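Local atomic coordinates of Lys-gingipain W83 (PDB entry 3M1H), a protein that cleaves peptide bonds after lysine as a secreted cysteine proteinase and possible virulence factor, this chain being its calcium-binding K3 adhesin domain, which folds as a beta jelly roll. Residues Cys49-Tyr55 with Asp164-Leu170. Residues are numbered along the deposited sequence; the frame is centred on the assembly and turned at random. Where two conformers were deposited one is given.
Sequences CVSSASY and DFFWINL. Unlike the reference sequence in segment 49-55: Tyr55 (reference His).
Val50 and Ser52 pair with Leu170 and Ile168 as antiparallel hydrogen-bonded pairs of neighbouring strands, four N-H...O=C bonds in all, of which Val50 N to Leu170 O is nearly straight. Past Ala53 the ladder gives way to a looser join: Phe166 O takes both Ser54 N (2.9 Å) and Tyr55 N (3.2 Å), the latter on a lone pair. Asp164 N in turn reaches Ser54 O. Ser54 OG, turned back over its own backbone (chi1 70°), receives Phe165 N at 3.0 Å and is also bonded to Glu95.

On the face carrying Ser51, Ala53, Trp167 and Asn169, the indole leans across to the partner strand, and the methyl of Ala53 sits squarely over its six-membered ring, a CH-pi contact with CB 3.3 Å from the centroid. Beside it Ser51 OG donates to Asn169 OD1 (2.6 Å), tilted 29° from the amide plane. Tyr55 runs alongside Asp164, ring and carboxylate 23° apart, and Arg133 joins them through a cation-pi contact and a salt bridge.

On the opposite face Val50 CG1 packs on Leu170 CB (3.8 Å). Here the residues face strands 65-69 and 154-160 across the jelly-roll core, where Ser52 OG bonds the calcium ligand Asn66 of the one and His159 of the other, while strand 79-87 flanks 167-177 within the sheet.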
ATOM      1  N   CYS A  49      -3.501  -6.169  -7.908  1.00 11.49           N
ATOM      2  CA  CYS A  49      -3.346  -5.237  -6.814  1.00 14.21           C
ATOM      3  C   CYS A  49      -1.883  -4.795  -6.738  1.00 12.41           C
ATOM      4  O   CYS A  49      -1.021  -5.335  -7.460  1.00 11.28           O
ATOM      5  CB  CYS A  49      -3.806  -5.878  -5.500  1.00 11.96           C
ATOM      6  SG  CYS A  49      -2.828  -7.316  -4.978  1.00 13.51           S
ATOM      7  N   VAL A  50      -1.598  -3.796  -5.889  1.00 11.27           N
ATOM      8  CA  VAL A  50      -0.265  -3.246  -5.780  1.00 10.34           C
ATOM      9  C   VAL A  50       0.262  -3.642  -4.423  1.00 10.57           C
ATOM     10  O   VAL A  50      -0.509  -3.648  -3.457  1.00 12.34           O
ATOM     11  CB  VAL A  50      -0.248  -1.729  -6.037  1.00 11.84           C
ATOM     12  CG1 VAL A  50      -1.052  -0.955  -4.968  1.00 11.73           C
ATOM     13  CG2 VAL A  50       1.193  -1.220  -6.181  1.00 12.11           C
ATOM     14  N   SER A  51       1.559  -4.002  -4.382  1.00  8.67           N
ATOM     15  CA  SER A  51       2.109  -4.732  -3.227  1.00 10.80           C
ATOM     16  C   SER A  51       3.498  -4.240  -2.877  1.00 11.71           C
ATOM     17  O   SER A  51       4.253  -3.806  -3.752  1.00 11.72           O
ATOM     18  CB  SER A  51       2.165  -6.225  -3.558  1.00 10.34           C
ATOM     19  OG  SER A  51       0.903  -6.670  -4.081  1.00 12.01           O
ATOM     20  N   SER A  52       3.841  -4.344  -1.590  1.00 11.05           N
ATOM     21  CA  SER A  52       5.183  -3.992  -1.113  1.00 10.72           C
ATOM     22  C   SER A  52       5.685  -5.074  -0.143  1.00 11.61           C
ATOM     23  O   SER A  52       4.923  -5.585   0.639  1.00 12.56           O
ATOM     24  CB  SER A  52       5.173  -2.618  -0.502  1.00 10.83           C
ATOM     25  OG  SER A  52       6.431  -2.230   0.110  1.00 12.61           O
ATOM     26  N   ALA A  53       6.979  -5.393  -0.244  1.00 12.62           N
ATOM     27  CA  ALA A  53       7.562  -6.536   0.472  1.00 13.35           C
ATOM     28  C   ALA A  53       8.334  -6.176   1.716  1.00 14.90           C
ATOM     29  O   ALA A  53       9.163  -5.271   1.711  1.00 13.99           O
ATOM     30  CB  ALA A  53       8.501  -7.329  -0.461  1.00 11.32           C
ATOM     31  N   SER A  54       8.086  -6.951   2.768  1.00 14.22           N
ATOM     32  CA  SER A  54       9.019  -7.062   3.911  1.00 12.91           C
ATOM     33  C   SER A  54       9.835  -8.351   3.807  1.00 15.71           C
ATOM     34  O   SER A  54      10.765  -8.538   4.616  1.00 17.00           O
ATOM     35  CB  SER A  54       8.279  -6.993   5.232  1.00 16.24           C
ATOM     36  OG  SER A  54       7.504  -8.134   5.481  1.00 16.90           O
ATOM     37  N   TYR A  55       9.541  -9.213   2.839  1.00 13.15           N
ATOM     38  CA  TYR A  55      10.264 -10.468   2.580  1.00 14.88           C
ATOM     39  C   TYR A  55       9.994 -10.900   1.170  1.00 15.89           C
ATOM     40  O   TYR A  55       8.833 -10.925   0.772  1.00 16.89           O
ATOM     41  CB  TYR A  55       9.824 -11.571   3.557  1.00 14.94           C
ATOM     42  CG  TYR A  55      10.600 -12.869   3.472  1.00 16.90           C
ATOM     43  CD1 TYR A  55      11.628 -13.125   4.381  1.00 20.35           C
ATOM     44  CD2 TYR A  55      10.311 -13.830   2.503  1.00 16.34           C
ATOM     45  CE1 TYR A  55      12.343 -14.312   4.323  1.00 21.85           C
ATOM     46  CE2 TYR A  55      11.027 -15.042   2.431  1.00 19.81           C
ATOM     47  CZ  TYR A  55      12.060 -15.257   3.352  1.00 18.65           C
ATOM     48  OH  TYR A  55      12.761 -16.458   3.285  1.00 23.77           O
ATOM     49  N   ASP A 164      10.548  -8.988   7.574  1.00 17.82           N
ATOM     50  CA  ASP A 164      10.494 -10.431   7.733  1.00 18.48           C
ATOM     51  C   ASP A 164       9.110 -11.010   7.944  1.00 20.97           C
ATOM     52  O   ASP A 164       8.933 -11.953   8.716  1.00 21.35           O
ATOM     53  CB  ASP A 164      11.432 -10.833   8.883  1.00 20.27           C
ATOM     54  CG  ASP A 164      11.938 -12.255   8.771  1.00 25.63           C
ATOM     55  OD1 ASP A 164      11.837 -12.917   7.710  1.00 24.31           O
ATOM     56  OD2 ASP A 164      12.482 -12.692   9.809  1.00 29.91           O
ATOM     57  N   PHE A 165       8.116 -10.478   7.220  1.00 19.25           N
ATOM     58  CA  PHE A 165       6.795 -11.123   7.122  1.00 16.98           C
ATOM     59  C   PHE A 165       6.610 -11.592   5.678  1.00 14.90           C
ATOM     60  O   PHE A 165       7.201 -12.629   5.281  1.00 15.85           O
ATOM     61  CB  PHE A 165       5.686 -10.249   7.741  1.00 16.90           C
ATOM     62  CG  PHE A 165       5.872 -10.103   9.237  1.00 20.08           C
ATOM     63  CD1 PHE A 165       5.451 -11.110  10.080  1.00 22.86           C
ATOM     64  CD2 PHE A 165       6.535  -9.001   9.771  1.00 22.74           C
ATOM     65  CE1 PHE A 165       5.656 -11.010  11.473  1.00 26.33           C
ATOM     66  CE2 PHE A 165       6.752  -8.894  11.160  1.00 26.73           C
ATOM     67  CZ  PHE A 165       6.304  -9.910  12.007  1.00 25.01           C
ATOM     68  N   PHE A 166       5.829 -10.884   4.848  1.00 15.98           N
ATOM     69  CA  PHE A 166       5.820 -11.228   3.441  1.00 13.70           C
ATOM     70  C   PHE A 166       5.527  -9.997   2.564  1.00 14.47           C
ATOM     71  O   PHE A 166       6.421  -9.234   2.336  1.00 15.15           O
ATOM     72  CB  PHE A 166       4.917 -12.440   3.164  1.00 14.74           C
ATOM     73  CG  PHE A 166       5.100 -13.041   1.807  1.00 13.17           C
ATOM     74  CD1 PHE A 166       6.360 -13.403   1.372  1.00 14.51           C
ATOM     75  CD2 PHE A 166       4.024 -13.251   0.942  1.00 15.92           C
ATOM     76  CE1 PHE A 166       6.545 -13.967   0.139  1.00 13.84           C
ATOM     77  CE2 PHE A 166       4.204 -13.828  -0.305  1.00 13.80           C
ATOM     78  CZ  PHE A 166       5.486 -14.189  -0.711  1.00 15.27           C
ATOM     79  N   TRP A 167       4.296  -9.803   2.086  1.00 14.81           N
ATOM     80  CA  TRP A 167       3.933  -8.586   1.339  1.00 12.71           C
ATOM     81  C   TRP A 167       2.625  -8.035   1.885  1.00 13.45           C
ATOM     82  O   TRP A 167       1.811  -8.811   2.424  1.00 14.72           O
ATOM     83  CB  TRP A 167       3.737  -8.866  -0.150  1.00 11.12           C
ATOM     84  CG  TRP A 167       4.925  -9.344  -0.931  1.00 14.76           C
ATOM     85  CD1 TRP A 167       5.532 -10.561  -0.895  1.00 13.17           C
ATOM     86  CD2 TRP A 167       5.597  -8.589  -1.926  1.00 12.28           C
ATOM     87  NE1 TRP A 167       6.565 -10.623  -1.826  1.00 12.98           N
ATOM     88  CE2 TRP A 167       6.635  -9.396  -2.448  1.00 10.73           C
ATOM     89  CE3 TRP A 167       5.444  -7.278  -2.408  1.00 14.83           C
ATOM     90  CZ2 TRP A 167       7.480  -8.942  -3.448  1.00 11.73           C
ATOM     91  CZ3 TRP A 167       6.285  -6.834  -3.408  1.00 16.04           C
ATOM     92  CH2 TRP A 167       7.302  -7.666  -3.901  1.00 13.46           C
ATOM     93  N   ILE A 168       2.477  -6.710   1.783  1.00 10.96           N
ATOM     94  CA  ILE A 168       1.215  -5.991   1.985  1.00 10.96           C
ATOM     95  C   ILE A 168       0.631  -5.658   0.599  1.00 10.65           C
ATOM     96  O   ILE A 168       1.372  -5.288  -0.319  1.00 13.39           O
ATOM     97  CB  ILE A 168       1.371  -4.776   2.889  1.00 13.20           C
ATOM     98  CG1 ILE A 168      -0.003  -4.138   3.145  1.00 13.86           C
ATOM     99  CG2 ILE A 168       2.341  -3.744   2.348  1.00 12.39           C
ATOM    100  CD1 ILE A 168       0.047  -3.144   4.338  1.00 14.62           C
ATOM    101  N   ASN A 169      -0.683  -5.798   0.475  1.00 10.49           N
ATOM    102  CA  ASN A 169      -1.407  -5.505  -0.762  1.00 11.42           C
ATOM    103  C   ASN A 169      -2.430  -4.395  -0.561  1.00 11.71           C
ATOM    104  O   ASN A 169      -3.068  -4.308   0.491  1.00 11.52           O
ATOM    105  CB  ASN A 169      -2.174  -6.716  -1.231  1.00 10.25           C
ATOM    106  CG  ASN A 169      -1.331  -7.914  -1.523  1.00 13.07           C
ATOM    107  OD1 ASN A 169      -0.245  -7.803  -2.052  1.00 13.06           O
ATOM    108  ND2 ASN A 169      -1.863  -9.085  -1.230  1.00 16.40           N
ATOM    109  N   LEU A 170      -2.601  -3.565  -1.598  1.00 12.21           N
ATOM    110  CA  LEU A 170      -3.554  -2.478  -1.622  0.50 11.37           C
ATOM    111  C   LEU A 170      -4.364  -2.579  -2.922  1.00 11.20           C
ATOM    112  O   LEU A 170      -3.801  -2.957  -3.963  1.00 12.34           O
ATOM    113  CB  LEU A 170      -2.767  -1.172  -1.575  0.50 12.53           C
ATOM    114  CG  LEU A 170      -3.485   0.151  -1.773  0.50 10.50           C
ATOM    115  CD1 LEU A 170      -4.440   0.461  -0.620  0.50 11.53           C
ATOM    116  CD2 LEU A 170      -2.448   1.278  -1.972  0.50 11.49           C
TER